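Local coordinates for 2-oxoadipate dioxygenase/decarboxylase (Pseudomonas putida, PDB 6W1G), which catalyses the iron(II)-dependent decarboxylation and hydroxylation of 2-oxoadipate to (R)-2-hydroxyglutarate, a step of D-lysine catabolism, at residues I150-I156 / V216-P222; Y358-T364 / H388-L394. One frame throughout, in Å; residues are numbered along the deposited sequence.

Interaction 1: residues I150-I156 / V216-P222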
# COMPACT_ATOMS: atom_id res chain seq x y z
N ILE A 150 18.22 7.75 -22.30
CA ILE A 150 16.82 7.57 -22.64
C ILE A 150 15.94 8.24 -21.60
O ILE A 150 14.99 8.96 -21.92
CB ILE A 150 16.49 6.07 -22.78
CG1 ILE A 150 17.17 5.53 -24.03
CG2 ILE A 150 15.00 5.87 -22.83
CD1 ILE A 150 17.37 4.03 -24.01
N LEU A 151 16.26 8.02 -20.32
CA LEU A 151 15.45 8.57 -19.24
C LEU A 151 15.57 10.08 -19.18
O LEU A 151 14.60 10.77 -18.85
CB LEU A 151 15.89 7.96 -17.91
CG LEU A 151 15.53 6.49 -17.72
CD1 LEU A 151 16.17 6.00 -16.45
CD2 LEU A 151 14.03 6.33 -17.68
N ALA A 152 16.75 10.60 -19.51
CA ALA A 152 17.00 12.02 -19.32
C ALA A 152 16.03 12.85 -20.13
O ALA A 152 15.56 13.90 -19.67
CB ALA A 152 18.44 12.34 -19.71
N LYS A 153 15.73 12.41 -21.35
CA LYS A 153 14.96 13.24 -22.27
C LYS A 153 13.47 12.95 -22.31
O LYS A 153 12.74 13.70 -22.96
CB LYS A 153 15.50 13.07 -23.69
CG LYS A 153 15.32 11.65 -24.26
CD LYS A 153 16.23 11.47 -25.47
CE LYS A 153 16.26 10.04 -25.99
NZ LYS A 153 17.53 9.78 -26.73
N ARG A 154 12.99 11.89 -21.66
CA ARG A 154 11.55 11.66 -21.69
C ARG A 154 10.84 12.66 -20.77
O ARG A 154 11.42 13.17 -19.79
CB ARG A 154 11.22 10.23 -21.30
CG ARG A 154 11.31 9.91 -19.82
CD ARG A 154 10.98 8.44 -19.61
NE ARG A 154 10.90 8.14 -18.19
CZ ARG A 154 10.55 6.96 -17.68
NH1 ARG A 154 10.21 5.97 -18.49
NH2 ARG A 154 10.52 6.80 -16.36
N GLN A 155 9.57 12.92 -21.07
CA GLN A 155 8.71 13.80 -20.28
C GLN A 155 7.43 13.05 -19.91
O GLN A 155 6.50 12.98 -20.72
CB GLN A 155 8.37 15.07 -21.02
CG GLN A 155 7.34 15.96 -20.30
CD GLN A 155 7.72 16.34 -18.87
OE1 GLN A 155 7.29 15.70 -17.92
NE2 GLN A 155 8.50 17.41 -18.71
N ILE A 156 7.38 12.51 -18.71
CA ILE A 156 6.27 11.64 -18.34
C ILE A 156 5.00 12.35 -17.92
O ILE A 156 3.96 11.71 -17.78
CB ILE A 156 6.72 10.63 -17.26
CG1 ILE A 156 6.97 11.30 -15.92
CG2 ILE A 156 7.92 9.81 -17.76
CD1 ILE A 156 7.19 10.31 -14.80
N VAL A 216 11.32 0.02 -16.86
CA VAL A 216 11.39 1.46 -16.65
C VAL A 216 11.90 2.18 -17.89
O VAL A 216 11.29 3.12 -18.40
CB VAL A 216 12.28 1.77 -15.42
CG1 VAL A 216 12.49 3.28 -15.26
CG2 VAL A 216 11.64 1.20 -14.16
N VAL A 217 13.04 1.74 -18.41
CA VAL A 217 13.72 2.53 -19.43
C VAL A 217 13.04 2.40 -20.79
O VAL A 217 13.01 3.35 -21.58
CB VAL A 217 15.19 2.10 -19.52
CG1 VAL A 217 15.88 2.82 -20.64
CG2 VAL A 217 15.90 2.36 -18.22
N ALA A 218 12.49 1.23 -21.09
CA ALA A 218 12.03 0.97 -22.45
C ALA A 218 10.67 1.58 -22.78
O ALA A 218 10.29 1.59 -23.94
CB ALA A 218 11.95 -0.53 -22.74
N PHE A 219 9.92 2.08 -21.80
CA PHE A 219 8.56 2.54 -22.02
C PHE A 219 8.47 4.05 -21.82
O PHE A 219 9.36 4.69 -21.23
CB PHE A 219 7.57 1.80 -21.11
CG PHE A 219 7.50 0.32 -21.40
CD1 PHE A 219 8.40 -0.55 -20.83
CD2 PHE A 219 6.57 -0.18 -22.29
CE1 PHE A 219 8.35 -1.90 -21.11
CE2 PHE A 219 6.53 -1.54 -22.58
CZ PHE A 219 7.41 -2.38 -21.99
N LYS A 220 7.38 4.60 -22.33
CA LYS A 220 7.24 6.04 -22.37
C LYS A 220 7.08 6.64 -20.98
O LYS A 220 7.43 7.81 -20.77
CB LYS A 220 6.04 6.43 -23.22
CG LYS A 220 6.18 6.01 -24.69
CD LYS A 220 5.06 6.60 -25.55
CE LYS A 220 4.90 5.87 -26.87
NZ LYS A 220 3.64 6.26 -27.57
N GLY A 221 6.53 5.88 -20.03
CA GLY A 221 6.27 6.39 -18.71
C GLY A 221 5.99 5.30 -17.72
O GLY A 221 6.08 4.10 -18.04
N PRO A 222 5.64 5.68 -16.49
CA PRO A 222 5.43 4.72 -15.38
C PRO A 222 4.06 4.06 -15.39
O PRO A 222 3.14 4.43 -14.63
CB PRO A 222 5.62 5.59 -14.14
CG PRO A 222 5.16 6.93 -14.56
CD PRO A 222 5.66 7.07 -15.99
O HOH W 1 7.45 10.18 -22.21
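Arg154 sends its guanidinium across to the carbonyls of Val216 and Phe219, and the polar half of the contact gathers there. NH1 lies between the two, Val216 O at 3.0 Å and Phe219 O at 3.1 Å. Both bonds are weak, with N-H...O angles of 122° and 129°; Phe219 O sits at the edge of the guanidinium in its plane, whereas Val216 O comes in obliquely. The chain is extended from CG to NE, which carries the group the full way over, while Leu151 CD2 lies against one face. NE forms a salt bridge with Glu80. A water joins the loops further along, donating to Lys220 O at 2.8 Å and weakly to Gln155 O.

Apolar contacts flank this polar centre. Val217 spreads its branches over the end of helix 141-153: CG1 meets Ile150 CG2 at 3.9 Å, and CG2 meets Leu151 CD1 at 4.1 Å. Beyond Arg154, Ile156 CD1 rests on Pro222 CD at 3.8 Å, and its CG2 packs on Gly221 CA.

Cutting Arg154 back to an alanine is likely to leave the Val216 and Phe219 carbonyls without this shared donor and Glu80 without this cationic mate. One cation thus links these two carbonyls, weakly, to Glu80 of helix 78-90, beside Val216, whose side chain lies close to that of Arg74, a residue that binds 2-oxoadipate.

Interaction 2: residues Y358-T364 / H388-L394; sequences YFRYFAT and HVHFEAL
Phe391 and Phe359 meet as an offset edge-to-face pair, the edge of Phe391 turned to the face of Phe359 with planes at 81° and centroids 5.5 Å apart. Followed outward, Phe391 starts at CB, which lies 3.7 Å from Tyr361 CD2 and also near Arg360 O. Its CG is set between the backbone N and the carbonyl carbon (chi1 65°), and the side chain runs alongside that of Phe359, pointing the same way. CD1 then comes to 3.6 Å from Phe359 CD2, and CE1, further out, approaches Phe359 CE2. Arg352, of helix 348-353, makes a cation-pi contact with this ring and also bonds to Tyr361 OH.

The backbones beneath form a two-stranded antiparallel ribbon, 359-363 against 389-393. Arg360 with Glu392 and Phe362 with His390 are its hydrogen-bonded pairs, while Tyr361 with Phe391 is a non-hydrogen-bonded pair. Phe362 N gives the shortest of the bridging bonds, 2.8 Å to His390 O. Further bonds extend the ladder at both ends: Leu394 N to Tyr358 O and Thr364 N to His388 O are both straight at hydrogen, yet each donor stands above the acceptor's carbonyl plane.

Tyr361 and Val389 project on the same side of the ribbon as Phe391, with Val389 CG1 at the edge of the tyrosine ring; both also touch helix 440-458. On the other side, His390 NE2 donates to Glu392 OE2 at 2.7 Å, in the plane of the imidazole but from above that of the carboxylate, and the His390 ring stacks on Trp58. Arg360, bent at chi3, takes the rim of the Phe362 ring against its guanidinium: CZ stands over the centre of the planar group, and NH1 lies at the phenyl edge, in plane. Arg360 CD touches Leu394 CD1 at 3.6 Å. Thr364 is the N-cap of helix 365-369: OG1 bonds to Gly367 N and Gly387 O.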
# COMPACT_ATOMS: atom_id res chain seq x y z
N TYR A 358 -0.86 -1.11 17.34
CA TYR A 358 -1.58 0.13 17.60
C TYR A 358 -3.08 -0.13 17.54
O TYR A 358 -3.54 -0.98 16.78
CB TYR A 358 -1.20 1.20 16.56
CG TYR A 358 0.21 1.65 16.68
CD1 TYR A 358 0.61 2.51 17.68
CD2 TYR A 358 1.18 1.22 15.76
CE1 TYR A 358 1.92 2.93 17.78
CE2 TYR A 358 2.48 1.64 15.83
CZ TYR A 358 2.86 2.49 16.86
OH TYR A 358 4.17 2.88 16.98
N PHE A 359 -3.81 0.65 18.33
CA PHE A 359 -5.26 0.50 18.50
C PHE A 359 -5.96 1.81 18.35
O PHE A 359 -5.41 2.88 18.57
CB PHE A 359 -5.56 -0.12 19.88
CG PHE A 359 -5.14 -1.56 19.96
CD1 PHE A 359 -3.83 -1.94 20.27
CD2 PHE A 359 -6.05 -2.55 19.61
CE1 PHE A 359 -3.47 -3.29 20.20
CE2 PHE A 359 -5.69 -3.89 19.57
CZ PHE A 359 -4.41 -4.25 19.85
N ARG A 360 -7.24 1.74 18.03
CA ARG A 360 -8.16 2.86 18.24
C ARG A 360 -9.22 2.46 19.24
O ARG A 360 -9.67 1.32 19.28
CB ARG A 360 -8.82 3.28 16.90
CG ARG A 360 -7.84 3.83 15.91
CD ARG A 360 -8.53 4.13 14.55
NE ARG A 360 -9.34 5.33 14.65
CZ ARG A 360 -10.43 5.55 13.94
NH1 ARG A 360 -10.85 4.70 13.04
NH2 ARG A 360 -11.11 6.68 14.16
N TYR A 361 -9.59 3.43 20.04
CA TYR A 361 -10.50 3.31 21.15
C TYR A 361 -11.75 4.12 20.86
O TYR A 361 -11.64 5.24 20.36
CB TYR A 361 -9.83 3.82 22.42
CG TYR A 361 -8.64 2.97 22.82
CD1 TYR A 361 -7.37 3.18 22.25
CD2 TYR A 361 -8.76 1.94 23.70
CE1 TYR A 361 -6.28 2.43 22.59
CE2 TYR A 361 -7.68 1.14 24.05
CZ TYR A 361 -6.45 1.38 23.48
OH TYR A 361 -5.41 0.60 23.84
N PHE A 362 -12.92 3.60 21.24
CA PHE A 362 -14.20 4.21 20.94
C PHE A 362 -15.13 4.17 22.15
O PHE A 362 -15.24 3.16 22.82
CB PHE A 362 -14.87 3.47 19.78
CG PHE A 362 -14.01 3.40 18.55
CD1 PHE A 362 -13.88 4.47 17.69
CD2 PHE A 362 -13.25 2.26 18.28
CE1 PHE A 362 -13.06 4.42 16.59
CE2 PHE A 362 -12.42 2.23 17.17
CZ PHE A 362 -12.32 3.28 16.33
N ALA A 363 -15.86 5.27 22.35
CA ALA A 363 -16.93 5.27 23.33
C ALA A 363 -18.07 4.38 22.84
O ALA A 363 -18.52 4.51 21.70
CB ALA A 363 -17.43 6.70 23.49
N THR A 364 -18.57 3.53 23.71
CA THR A 364 -19.70 2.69 23.37
C THR A 364 -21.02 3.37 23.72
O THR A 364 -21.08 4.38 24.41
CB THR A 364 -19.63 1.36 24.11
OG1 THR A 364 -19.85 1.64 25.48
CG2 THR A 364 -18.30 0.65 23.93
N HIS A 388 -17.66 0.35 28.60
CA HIS A 388 -17.82 1.76 28.23
C HIS A 388 -16.95 2.18 27.07
O HIS A 388 -17.23 3.21 26.44
CB HIS A 388 -17.51 2.64 29.43
CG HIS A 388 -18.48 2.52 30.53
ND1 HIS A 388 -18.82 3.58 31.32
CD2 HIS A 388 -19.21 1.48 30.97
CE1 HIS A 388 -19.65 3.20 32.25
NE2 HIS A 388 -19.90 1.93 32.09
N VAL A 389 -15.85 1.47 26.83
CA VAL A 389 -14.87 1.73 25.78
C VAL A 389 -14.65 0.43 25.03
O VAL A 389 -14.49 -0.62 25.66
CB VAL A 389 -13.56 2.23 26.39
CG1 VAL A 389 -12.43 2.35 25.32
CG2 VAL A 389 -13.77 3.58 27.03
N HIS A 390 -14.62 0.50 23.71
CA HIS A 390 -14.31 -0.65 22.86
C HIS A 390 -13.05 -0.32 22.05
O HIS A 390 -12.88 0.82 21.64
CB HIS A 390 -15.48 -0.85 21.88
CG HIS A 390 -15.32 -2.03 21.00
ND1 HIS A 390 -15.66 -3.29 21.40
CD2 HIS A 390 -14.78 -2.14 19.77
CE1 HIS A 390 -15.38 -4.15 20.42
NE2 HIS A 390 -14.81 -3.47 19.44
N PHE A 391 -12.19 -1.30 21.84
CA PHE A 391 -11.00 -1.11 21.04
C PHE A 391 -10.92 -2.08 19.87
O PHE A 391 -11.40 -3.22 19.95
CB PHE A 391 -9.72 -1.15 21.90
CG PHE A 391 -9.43 -2.48 22.54
CD1 PHE A 391 -8.64 -3.44 21.93
CD2 PHE A 391 -9.89 -2.77 23.79
CE1 PHE A 391 -8.35 -4.64 22.59
CE2 PHE A 391 -9.62 -3.99 24.41
CZ PHE A 391 -8.85 -4.91 23.80
N GLU A 392 -10.30 -1.62 18.80
CA GLU A 392 -9.97 -2.45 17.65
C GLU A 392 -8.58 -2.08 17.19
O GLU A 392 -8.15 -0.94 17.38
CB GLU A 392 -10.94 -2.28 16.49
CG GLU A 392 -12.39 -2.73 16.72
CD GLU A 392 -12.59 -4.24 16.90
OE1 GLU A 392 -11.67 -5.04 16.61
OE2 GLU A 392 -13.73 -4.61 17.29
N ALA A 393 -7.89 -3.01 16.54
CA ALA A 393 -6.60 -2.66 16.00
C ALA A 393 -6.72 -1.58 14.92
O ALA A 393 -7.69 -1.51 14.17
CB ALA A 393 -5.92 -3.89 15.41
N LEU A 394 -5.69 -0.76 14.86
CA LEU A 394 -5.52 0.25 13.82
C LEU A 394 -5.00 -0.42 12.56
O LEU A 394 -3.94 -1.04 12.62
CB LEU A 394 -4.53 1.29 14.31
CG LEU A 394 -4.24 2.43 13.33
CD1 LEU A 394 -5.44 3.23 12.99
CD2 LEU A 394 -3.11 3.29 13.90

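In the fold
Interaction 1 closes before interaction 2 opens, and the two lie on opposite sides of the chain's centre, with their own centres 47 Å apart and their nearest atoms about 29 Å apart. They share no helix or strand, though all four segments belong to the one 2-oxoadipate dioxygenase/decarboxylase family region. Interaction 1 joins the ends of helices 141-153 and 211-217, just ahead of strand 226-229 of the mixed five-stranded sheet and of the metal ligand His226. Interaction 2 is a separate two-stranded sheet, away from the metal and substrate residues and packed against helices 50-59, 348-353 and 440-458. One contact therefore borders the substrate-binding region, whereas the other is structural packing that joins a small ribbon to three helices.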